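Local coordinates for protein 3-ketosteroid-delta4-5alpha-dehydrogenase (Rhodococcus jostii, PDB 4AT2) that probably uses a bound flavin-adenine dinucleotide to dehydrogenate 3-ketosteroids at the delta4-(5alpha) position during steroid catabolism, at residues Asn353-Tyr364 against Ile431-Gly442; Gly330-Thr338 against Asp418-Trp427. All blocks are in the same frame, centred on the assembly; numbering follows the deposited sequence.

Contact 1: Asn353-Tyr364 against Ile431-Gly442; sequences NQAFLIIDEASY and IGTPVAALDLRG
Leu438 packs on Leu357 and Ile359 where strand 435-439 runs antiparallel to strand 356-360, in the middle of a four-stranded sheet. Its CD2 lies 4.0 Å from Leu357 CD2, the two side chains alongside and pointing the same way. Its CD1 crosses to Ile359 CG2 at 3.9 Å. Backbone bonds join Leu357 to Leu438 and Ile359 to Ala436 in both directions.

Phe356 lies on the sheet face that also carries Asp439, and there it meets Arg441. Phe356 CE1 sits over one face of the guanidinium, 3.6 Å from Arg441 NE, with the two planes 52° apart. Arg441 NE and NH2 hold Asp439 side-on, one nitrogen to each oxygen. Lys382 is a second partner of Asp439.

Asp360 N-caps helix 361-369. Its CG stands between the backbone N and the carbonyl carbon (chi1 64°), which places the carboxylate between Ser363 and Gly432. OD1 accepts from Ser363 N and OG, and OD2 takes Gly432 N at 2.8 Å on the anti lone pair. An alanine here removes these acceptors and would probably leave the helix start uncapped and less firmly held to Gly432.

Backbone bonds and apolar packing join the strands, while the Asp360 carboxylate ties one end to the loop.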
loop_
_atom_site.group_PDB
_atom_site.type_symbol
_atom_site.label_atom_id
_atom_site.label_comp_id
_atom_site.label_asym_id
_atom_site.label_seq_id
_atom_site.Cartn_x
_atom_site.Cartn_y
_atom_site.Cartn_z
ATOM N N ASN A 353 10.941 -6.992 8.868
ATOM C CA ASN A 353 11.725 -6.090 9.719
ATOM C C ASN A 353 12.881 -6.767 10.474
ATOM O O ASN A 353 13.394 -6.207 11.439
ATOM C CB ASN A 353 10.809 -5.338 10.699
ATOM C CG ASN A 353 11.311 -3.953 11.026
ATOM O OD1 ASN A 353 12.106 -3.375 10.276
ATOM N ND2 ASN A 353 10.837 -3.397 12.146
ATOM N N GLN A 354 13.279 -7.958 10.023
ATOM C CA GLN A 354 14.352 -8.721 10.673
ATOM C C GLN A 354 15.605 -8.672 9.835
ATOM O O GLN A 354 15.582 -9.105 8.672
ATOM C CB GLN A 354 13.973 -10.199 10.828
ATOM C CG GLN A 354 12.584 -10.439 11.365
ATOM C CD GLN A 354 12.454 -9.993 12.787
ATOM O OE1 GLN A 354 13.020 -10.603 13.694
ATOM N NE2 GLN A 354 11.687 -8.931 13.002
ATOM N N ALA A 355 16.693 -8.161 10.411
ATOM C CA ALA A 355 17.978 -8.110 9.717
ATOM C C ALA A 355 19.124 -8.245 10.696
ATOM O O ALA A 355 19.013 -7.832 11.847
ATOM C CB ALA A 355 18.112 -6.799 8.942
ATOM N N PHE A 356 20.225 -8.818 10.223
ATOM C CA PHE A 356 21.464 -8.874 10.982
ATOM C C PHE A 356 22.585 -8.504 10.048
ATOM O O PHE A 356 22.543 -8.867 8.869
ATOM C CB PHE A 356 21.737 -10.298 11.492
ATOM C CG PHE A 356 20.616 -10.895 12.290
ATOM C CD1 PHE A 356 20.521 -10.667 13.657
ATOM C CD2 PHE A 356 19.661 -11.697 11.673
ATOM C CE1 PHE A 356 19.490 -11.229 14.395
ATOM C CE2 PHE A 356 18.624 -12.262 12.407
ATOM C CZ PHE A 356 18.549 -12.035 13.776
ATOM N N LEU A 357 23.587 -7.790 10.559
ATOM C CA LEU A 357 24.801 -7.546 9.780
ATOM C C LEU A 357 25.876 -8.529 10.221
ATOM O O LEU A 357 26.284 -8.544 11.390
ATOM C CB LEU A 357 25.302 -6.085 9.914
ATOM C CG LEU A 357 26.523 -5.780 9.024
ATOM C CD1 LEU A 357 26.117 -5.721 7.552
ATOM C CD2 LEU A 357 27.221 -4.487 9.439
ATOM N N ILE A 358 26.317 -9.352 9.272
ATOM C CA ILE A 358 27.396 -10.316 9.507
ATOM C C ILE A 358 28.671 -9.666 8.978
ATOM O O ILE A 358 28.733 -9.260 7.812
ATOM C CB ILE A 358 27.142 -11.658 8.782
ATOM C CG1 ILE A 358 25.697 -12.150 9.011
ATOM C CG2 ILE A 358 28.194 -12.684 9.204
ATOM C CD1 ILE A 358 25.344 -12.404 10.473
ATOM N N ILE A 359 29.668 -9.528 9.843
ATOM C CA ILE A 359 30.858 -8.758 9.487
ATOM C C ILE A 359 32.065 -9.284 10.244
ATOM O O ILE A 359 31.959 -9.602 11.447
ATOM C CB ILE A 359 30.610 -7.243 9.751
ATOM C CG1 ILE A 359 31.778 -6.381 9.238
ATOM C CG2 ILE A 359 30.256 -6.989 11.223
ATOM C CD1 ILE A 359 31.445 -4.896 9.124
ATOM N N ASP A 360 33.201 -9.420 9.556
ATOM C CA ASP A 360 34.393 -9.875 10.262
ATOM C C ASP A 360 34.992 -8.737 11.081
ATOM O O ASP A 360 34.701 -7.555 10.855
ATOM C CB ASP A 360 35.411 -10.628 9.374
ATOM C CG ASP A 360 36.023 -9.775 8.275
ATOM O OD1 ASP A 360 36.419 -8.627 8.521
ATOM O OD2 ASP A 360 36.159 -10.297 7.156
ATOM N N GLU A 361 35.785 -9.105 12.076
ATOM C CA GLU A 361 36.271 -8.135 13.044
ATOM C C GLU A 361 37.088 -7.028 12.373
ATOM O O GLU A 361 36.889 -5.852 12.667
ATOM C CB GLU A 361 37.052 -8.881 14.128
ATOM C CG GLU A 361 37.988 -8.098 15.026
ATOM C CD GLU A 361 38.636 -9.044 16.022
ATOM O OE1 GLU A 361 37.917 -9.530 16.924
ATOM O OE2 GLU A 361 39.833 -9.360 15.865
ATOM N N ALA A 362 37.981 -7.398 11.455
ATOM C CA ALA A 362 38.810 -6.411 10.761
ATOM C C ALA A 362 37.949 -5.438 9.959
ATOM O O ALA A 362 38.231 -4.236 9.923
ATOM C CB ALA A 362 39.832 -7.088 9.854
ATOM N N SER A 363 36.901 -5.953 9.312
ATOM C CA SER A 363 36.026 -5.093 8.510
ATOM C C SER A 363 35.180 -4.175 9.383
ATOM O O SER A 363 34.914 -3.023 9.022
ATOM C CB SER A 363 35.123 -5.929 7.607
ATOM O OG SER A 363 35.894 -6.607 6.643
ATOM N N TYR A 364 34.754 -4.683 10.534
ATOM C CA TYR A 364 34.034 -3.854 11.478
ATOM C C TYR A 364 34.922 -2.689 11.937
ATOM O O TYR A 364 34.476 -1.533 11.942
ATOM C CB TYR A 364 33.509 -4.657 12.680
ATOM C CG TYR A 364 32.690 -3.777 13.587
ATOM C CD1 TYR A 364 33.307 -2.978 14.558
ATOM C CD2 TYR A 364 31.311 -3.680 13.426
ATOM C CE1 TYR A 364 32.562 -2.133 15.365
ATOM C CE2 TYR A 364 30.555 -2.847 14.238
ATOM C CZ TYR A 364 31.193 -2.072 15.197
ATOM O OH TYR A 364 30.462 -1.234 16.005
ATOM N N ILE A 431 34.149 -12.946 3.707
ATOM C CA ILE A 431 34.020 -12.692 5.135
ATOM C C ILE A 431 34.987 -13.603 5.874
ATOM O O ILE A 431 34.952 -14.834 5.707
ATOM C CB ILE A 431 32.585 -12.939 5.624
ATOM C CG1 ILE A 431 31.611 -12.049 4.859
ATOM C CG2 ILE A 431 32.478 -12.677 7.125
ATOM C CD1 ILE A 431 30.175 -12.430 5.087
ATOM N N GLY A 432 35.865 -12.994 6.669
ATOM C CA GLY A 432 36.865 -13.731 7.438
ATOM C C GLY A 432 36.432 -14.064 8.855
ATOM O O GLY A 432 35.231 -14.102 9.173
ATOM N N THR A 433 37.427 -14.312 9.705
ATOM C CA THR A 433 37.200 -14.633 11.115
ATOM C C THR A 433 38.216 -13.863 11.975
ATOM O O THR A 433 39.274 -13.481 11.473
ATOM C CB THR A 433 37.331 -16.148 11.381
ATOM O OG1 THR A 433 38.631 -16.589 10.976
ATOM C CG2 THR A 433 36.245 -16.948 10.637
ATOM N N PRO A 434 37.894 -13.580 13.254
ATOM C CA PRO A 434 36.632 -13.831 13.939
ATOM C C PRO A 434 35.525 -13.033 13.275
ATOM O O PRO A 434 35.793 -12.072 12.533
ATOM C CB PRO A 434 36.870 -13.313 15.367
ATOM C CG PRO A 434 38.317 -13.006 15.467
ATOM C CD PRO A 434 38.816 -12.771 14.078
ATOM N N VAL A 435 34.290 -13.450 13.524
ATOM C CA VAL A 435 33.142 -12.895 12.835
ATOM C C VAL A 435 32.143 -12.420 13.880
ATOM O O VAL A 435 32.033 -13.013 14.957
ATOM C CB VAL A 435 32.560 -13.935 11.821
ATOM C CG1 VAL A 435 32.124 -15.230 12.511
ATOM C CG2 VAL A 435 31.468 -13.329 10.942
ATOM N N ALA A 436 31.444 -11.335 13.570
ATOM C CA ALA A 436 30.471 -10.741 14.484
ATOM C C ALA A 436 29.117 -10.580 13.799
ATOM O O ALA A 436 29.029 -10.581 12.575
ATOM C CB ALA A 436 30.974 -9.392 14.963
ATOM N N ALA A 437 28.061 -10.452 14.594
ATOM C CA ALA A 437 26.747 -10.124 14.052
ATOM C C ALA A 437 26.132 -8.980 14.834
ATOM O O ALA A 437 26.109 -8.989 16.072
ATOM C CB ALA A 437 25.829 -11.335 14.057
ATOM N N LEU A 438 25.648 -7.983 14.107
ATOM C CA LEU A 438 24.871 -6.899 14.688
ATOM C C LEU A 438 23.403 -7.283 14.609
ATOM O O LEU A 438 22.931 -7.715 13.557
ATOM C CB LEU A 438 25.072 -5.601 13.897
ATOM C CG LEU A 438 26.361 -4.787 14.049
ATOM C CD1 LEU A 438 27.606 -5.591 13.671
ATOM C CD2 LEU A 438 26.238 -3.526 13.188
ATOM N N ASP A 439 22.690 -7.109 15.721
ATOM C CA ASP A 439 21.241 -7.329 15.761
ATOM C C ASP A 439 20.518 -6.082 15.258
ATOM O O ASP A 439 20.460 -5.062 15.949
ATOM C CB ASP A 439 20.803 -7.655 17.194
ATOM C CG ASP A 439 19.358 -8.105 17.284
ATOM O OD1 ASP A 439 18.622 -8.018 16.275
ATOM O OD2 ASP A 439 18.959 -8.543 18.388
ATOM N N LEU A 440 19.990 -6.169 14.040
ATOM C CA LEU A 440 19.340 -5.032 13.399
ATOM C C LEU A 440 17.859 -5.328 13.179
ATOM O O LEU A 440 17.241 -4.828 12.237
ATOM C CB LEU A 440 20.050 -4.671 12.085
ATOM C CG LEU A 440 21.534 -4.316 12.231
ATOM C CD1 LEU A 440 22.192 -4.104 10.870
ATOM C CD2 LEU A 440 21.697 -3.076 13.084
ATOM N N ARG A 441 17.296 -6.159 14.053
ATOM C CA ARG A 441 15.845 -6.371 14.076
ATOM C C ARG A 441 15.158 -5.146 14.666
ATOM O O ARG A 441 15.598 -4.613 15.684
ATOM C CB ARG A 441 15.506 -7.629 14.874
ATOM C CG ARG A 441 16.018 -8.889 14.196
ATOM C CD ARG A 441 15.815 -10.120 15.054
ATOM N NE ARG A 441 16.619 -10.075 16.264
ATOM C CZ ARG A 441 16.753 -11.108 17.091
ATOM N NH1 ARG A 441 16.135 -12.252 16.823
ATOM N NH2 ARG A 441 17.500 -10.998 18.182
ATOM N N GLY A 442 14.099 -4.674 14.005
ATOM C CA GLY A 442 13.376 -3.492 14.486
ATOM C C GLY A 442 14.170 -2.196 14.428
ATOM O O GLY A 442 14.075 -1.346 15.325
HETATM O O HOH W 1 15.064 -3.563 11.000
HETATM O O HOH W 2 14.492 -13.084 13.894
HETATM O O HOH W 3 38.717 -10.304 11.188
#

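Contact 2: Gly330-Thr338 against Asp418-Trp427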
loop_
_atom_site.group_PDB
_atom_site.type_symbol
_atom_site.label_atom_id
_atom_site.label_comp_id
_atom_site.label_asym_id
_atom_site.label_seq_id
_atom_site.Cartn_x
_atom_site.Cartn_y
_atom_site.Cartn_z
ATOM N N GLY A 330 18.680 -16.137 7.821
ATOM C CA GLY A 330 20.120 -16.157 7.528
ATOM C C GLY A 330 20.479 -15.980 6.058
ATOM O O GLY A 330 21.583 -16.331 5.636
ATOM N N GLN A 331 19.560 -15.397 5.286
ATOM C CA GLN A 331 19.724 -15.239 3.831
ATOM C C GLN A 331 20.013 -13.793 3.450
ATOM O O GLN A 331 19.391 -12.878 3.983
ATOM C CB GLN A 331 18.426 -15.635 3.108
ATOM C CG GLN A 331 18.001 -17.078 3.323
ATOM C CD GLN A 331 16.545 -17.314 2.955
ATOM O OE1 GLN A 331 15.745 -16.383 2.903
ATOM N NE2 GLN A 331 16.194 -18.559 2.707
ATOM N N ARG A 332 20.914 -13.581 2.488
ATOM C CA ARG A 332 21.089 -12.233 1.929
ATOM C C ARG A 332 19.875 -11.820 1.095
ATOM O O ARG A 332 19.212 -12.674 0.488
ATOM C CB ARG A 332 22.369 -12.148 1.093
ATOM C CG ARG A 332 23.627 -12.171 1.932
ATOM C CD ARG A 332 24.866 -11.967 1.072
ATOM N NE ARG A 332 24.971 -10.607 0.509
ATOM C CZ ARG A 332 25.169 -10.330 -0.783
ATOM N NH1 ARG A 332 25.207 -11.304 -1.691
ATOM N NH2 ARG A 332 25.285 -9.062 -1.185
ATOM N N TYR A 333 19.595 -10.520 1.044
ATOM C CA TYR A 333 18.392 -10.036 0.330
ATOM C C TYR A 333 18.542 -8.679 -0.356
ATOM O O TYR A 333 17.666 -8.286 -1.128
ATOM C CB TYR A 333 17.194 -9.987 1.299
ATOM C CG TYR A 333 17.406 -9.026 2.457
ATOM C CD1 TYR A 333 18.050 -9.456 3.626
ATOM C CD2 TYR A 333 16.946 -7.702 2.395
ATOM C CE1 TYR A 333 18.261 -8.595 4.691
ATOM C CE2 TYR A 333 17.148 -6.824 3.466
ATOM C CZ TYR A 333 17.796 -7.283 4.609
ATOM O OH TYR A 333 18.028 -6.445 5.677
ATOM N N VAL A 334 19.629 -7.955 -0.069
ATOM C CA VAL A 334 19.834 -6.618 -0.655
ATOM C C VAL A 334 21.344 -6.359 -0.831
ATOM O O VAL A 334 22.122 -6.729 0.037
ATOM C CB VAL A 334 19.165 -5.520 0.219
ATOM C CG1 VAL A 334 19.800 -5.432 1.618
ATOM C CG2 VAL A 334 19.155 -4.163 -0.482
ATOM N N PRO A 335 21.768 -5.744 -1.959
ATOM C CA PRO A 335 23.194 -5.401 -2.014
ATOM C C PRO A 335 23.513 -4.338 -0.957
ATOM O O PRO A 335 22.767 -3.360 -0.802
ATOM C CB PRO A 335 23.368 -4.841 -3.432
ATOM C CG PRO A 335 21.989 -4.307 -3.772
ATOM C CD PRO A 335 21.063 -5.338 -3.192
ATOM N N GLU A 336 24.607 -4.547 -0.226
ATOM C CA GLU A 336 24.890 -3.732 0.958
ATOM C C GLU A 336 25.432 -2.345 0.622
ATOM O O GLU A 336 25.653 -1.533 1.531
ATOM C CB GLU A 336 25.801 -4.492 1.947
ATOM C CG GLU A 336 25.159 -5.739 2.573
ATOM C CD GLU A 336 25.207 -6.983 1.686
ATOM O OE1 GLU A 336 25.854 -6.950 0.608
ATOM O OE2 GLU A 336 24.595 -8.014 2.058
ATOM N N ASP A 337 25.622 -2.073 -0.676
ATOM C CA ASP A 337 26.091 -0.763 -1.127
ATOM C C ASP A 337 24.992 0.101 -1.737
ATOM O O ASP A 337 25.266 1.198 -2.214
ATOM C CB ASP A 337 27.291 -0.896 -2.080
ATOM C CG ASP A 337 26.968 -1.683 -3.344
ATOM O OD1 ASP A 337 25.903 -2.344 -3.406
ATOM O OD2 ASP A 337 27.791 -1.622 -4.283
ATOM N N THR A 338 23.747 -0.362 -1.688
ATOM C CA THR A 338 22.664 0.509 -2.131
ATOM C C THR A 338 22.363 1.571 -1.076
ATOM O O THR A 338 22.928 1.556 0.021
ATOM C CB THR A 338 21.386 -0.256 -2.570
ATOM O OG1 THR A 338 20.494 0.673 -3.214
ATOM C CG2 THR A 338 20.670 -0.880 -1.379
ATOM N N ASP A 418 29.673 -10.744 -6.738
ATOM C CA ASP A 418 28.419 -11.010 -6.024
ATOM C C ASP A 418 27.326 -11.244 -7.073
ATOM O O ASP A 418 26.589 -10.318 -7.430
ATOM C CB ASP A 418 28.049 -9.833 -5.101
ATOM C CG ASP A 418 26.650 -9.975 -4.487
ATOM O OD1 ASP A 418 26.087 -11.093 -4.537
ATOM O OD2 ASP A 418 26.129 -8.976 -3.956
ATOM N N PRO A 419 27.220 -12.488 -7.577
ATOM C CA PRO A 419 26.234 -12.762 -8.632
ATOM C C PRO A 419 24.803 -12.873 -8.126
ATOM O O PRO A 419 23.870 -12.893 -8.932
ATOM C CB PRO A 419 26.685 -14.117 -9.182
ATOM C CG PRO A 419 27.358 -14.784 -8.021
ATOM C CD PRO A 419 28.034 -13.679 -7.253
ATOM N N LEU A 420 24.632 -12.946 -6.807
ATOM C CA LEU A 420 23.294 -13.049 -6.228
ATOM C C LEU A 420 22.600 -11.699 -6.123
ATOM O O LEU A 420 21.411 -11.574 -6.456
ATOM C CB LEU A 420 23.361 -13.707 -4.850
ATOM C CG LEU A 420 22.125 -14.478 -4.397
ATOM C CD1 LEU A 420 22.012 -15.748 -5.240
ATOM C CD2 LEU A 420 22.229 -14.798 -2.904
ATOM N N LEU A 421 23.329 -10.687 -5.649
ATOM C CA LEU A 421 22.732 -9.364 -5.400
ATOM C C LEU A 421 23.454 -8.208 -6.085
ATOM O O LEU A 421 22.977 -7.068 -6.060
ATOM C CB LEU A 421 22.597 -9.119 -3.884
ATOM C CG LEU A 421 21.448 -9.955 -3.296
ATOM C CD1 LEU A 421 21.682 -10.295 -1.843
ATOM C CD2 LEU A 421 20.102 -9.271 -3.517
ATOM N N HIS A 422 24.600 -8.501 -6.700
ATOM C CA HIS A 422 25.329 -7.497 -7.494
ATOM C C HIS A 422 25.823 -6.293 -6.728
ATOM O O HIS A 422 25.895 -5.194 -7.271
ATOM C CB HIS A 422 24.528 -7.109 -8.741
ATOM C CG HIS A 422 24.066 -8.304 -9.523
ATOM N ND1 HIS A 422 24.926 -9.096 -10.195
ATOM C CD2 HIS A 422 22.805 -8.874 -9.661
ATOM C CE1 HIS A 422 24.241 -10.103 -10.770
ATOM N NE2 HIS A 422 22.946 -9.974 -10.431
ATOM N N LYS A 423 26.183 -6.483 -5.462
ATOM C CA LYS A 423 27.002 -5.474 -4.788
ATOM C C LYS A 423 28.248 -5.213 -5.655
ATOM O O LYS A 423 28.837 -6.143 -6.203
ATOM C CB LYS A 423 27.372 -5.950 -3.374
ATOM C CG LYS A 423 28.334 -5.032 -2.620
ATOM C CD LYS A 423 28.391 -5.391 -1.146
ATOM C CE LYS A 423 28.915 -6.808 -0.925
ATOM N NZ LYS A 423 28.784 -7.177 0.517
ATOM N N LYS A 424 28.631 -3.941 -5.791
ATOM C CA LYS A 424 29.815 -3.599 -6.575
ATOM C C LYS A 424 31.073 -4.299 -6.074
ATOM O O LYS A 424 31.287 -4.435 -4.868
ATOM C CB LYS A 424 30.027 -2.095 -6.572
ATOM C CG LYS A 424 28.966 -1.340 -7.370
ATOM C CD LYS A 424 29.357 0.126 -7.581
ATOM C CE LYS A 424 29.501 0.901 -6.273
ATOM N NZ LYS A 424 28.248 0.910 -5.448
ATOM N N SER A 425 31.905 -4.701 -7.030
ATOM C CA SER A 425 33.097 -5.499 -6.762
ATOM C C SER A 425 34.050 -4.879 -5.737
ATOM O O SER A 425 34.673 -5.593 -4.955
ATOM C CB SER A 425 33.825 -5.778 -8.073
ATOM O OG SER A 425 34.821 -6.749 -7.871
ATOM N N GLU A 426 34.139 -3.552 -5.716
ATOM C CA GLU A 426 34.976 -2.839 -4.746
ATOM C C GLU A 426 34.635 -3.165 -3.286
ATOM O O GLU A 426 35.482 -3.041 -2.397
ATOM C CB GLU A 426 34.894 -1.323 -4.979
ATOM C CG GLU A 426 33.495 -0.800 -5.307
ATOM C CD GLU A 426 33.245 -0.617 -6.808
ATOM O OE1 GLU A 426 33.421 -1.583 -7.595
ATOM O OE2 GLU A 426 32.851 0.510 -7.209
ATOM N N TRP A 427 33.383 -3.562 -3.035
ATOM C CA TRP A 427 32.942 -3.914 -1.679
ATOM C C TRP A 427 32.859 -5.406 -1.452
ATOM O O TRP A 427 32.405 -5.853 -0.391
ATOM C CB TRP A 427 31.570 -3.306 -1.399
ATOM C CG TRP A 427 31.581 -1.802 -1.423
ATOM C CD1 TRP A 427 30.911 -0.963 -2.306
ATOM C CD2 TRP A 427 32.323 -0.913 -0.530
ATOM N NE1 TRP A 427 31.170 0.353 -2.018
ATOM C CE2 TRP A 427 32.017 0.450 -0.961
ATOM C CE3 TRP A 427 33.179 -1.105 0.559
ATOM C CZ2 TRP A 427 32.555 1.561 -0.321
ATOM C CZ3 TRP A 427 33.712 0.024 1.193
ATOM C CH2 TRP A 427 33.407 1.319 0.758
HETATM O O HOH W 4 25.233 -2.692 -6.090
HETATM O O HOH W 5 26.392 2.635 -4.206
#
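Asp418 OD2 is gripped by Arg332 NH2 and by Lys423 N, both at 2.9 Å, from opposite faces of the carboxylate. OD1 is held in the same way, by Arg332 NH1 at 3.0 Å and by Leu421 N. The guanidinium comes end-on, one NH group to each oxygen. The two planes are 58° apart, and both nitrogens meet the carboxylate from above its plane.

The other edge of the guanidinium belongs to Glu336. Arg332 NE and NH2 bind it side-on, each using a syn lone pair of the carboxylate. A bend at chi3 (69°) in the arginine chain turns the group across to both acids. Glu336 OE1 also takes Lys423 NZ at 2.9 Å, from above the carboxylate plane. Tyr409 is a further partner of that ammonium. Arg332 NH2 and Lys423 NZ are 4.3 Å apart, and the shared acid probably offsets their like charges.

This four-residue salt-bridge network joins two loops. Asp418 OD1 forms an Asx motif with Leu421 N, and 335-338 is a type I beta turn. Leu421 CD1 lies over the centre of the guanidinium face and 3.5 Å from Arg332 CB, while Leu421 CD2 packs on Pro335 CD.

On the turn, Asp337 OD2 accepts Lys424 N at 2.9 Å and Lys424 NZ at 2.8 Å, from opposite faces of its plane. Lys424 NZ also bonds Asn171 O. Water 4 bridges Asp337 OD1 and His422 O. The Arg332 carbonyl accepts from Gln331 of the second subunit.

Overall arrangement
The two contacts lie side by side, their centres 14 Å apart. They touch where Ala355 CB packs on Tyr333 OH. Along the chain their segments alternate, in the order 330-338, 353-364, 418-427, 431-442. The loop 330-338 follows strand 324-326, which is the sheet neighbour of strand 356-360, and helix 340-350 then leads on toward contact 1. Loop 418-427 follows helix 401-413 and precedes strand 435-439. Contact 1 holds the central strands of the four-stranded antiparallel sheet, inside one subunit. Contact 2 joins loops beside that sheet, at the interface of the two-chain assembly. The side chain of Leu440 in contact 1 is about 12 Å from the bound 4-androstene-3,17-dione.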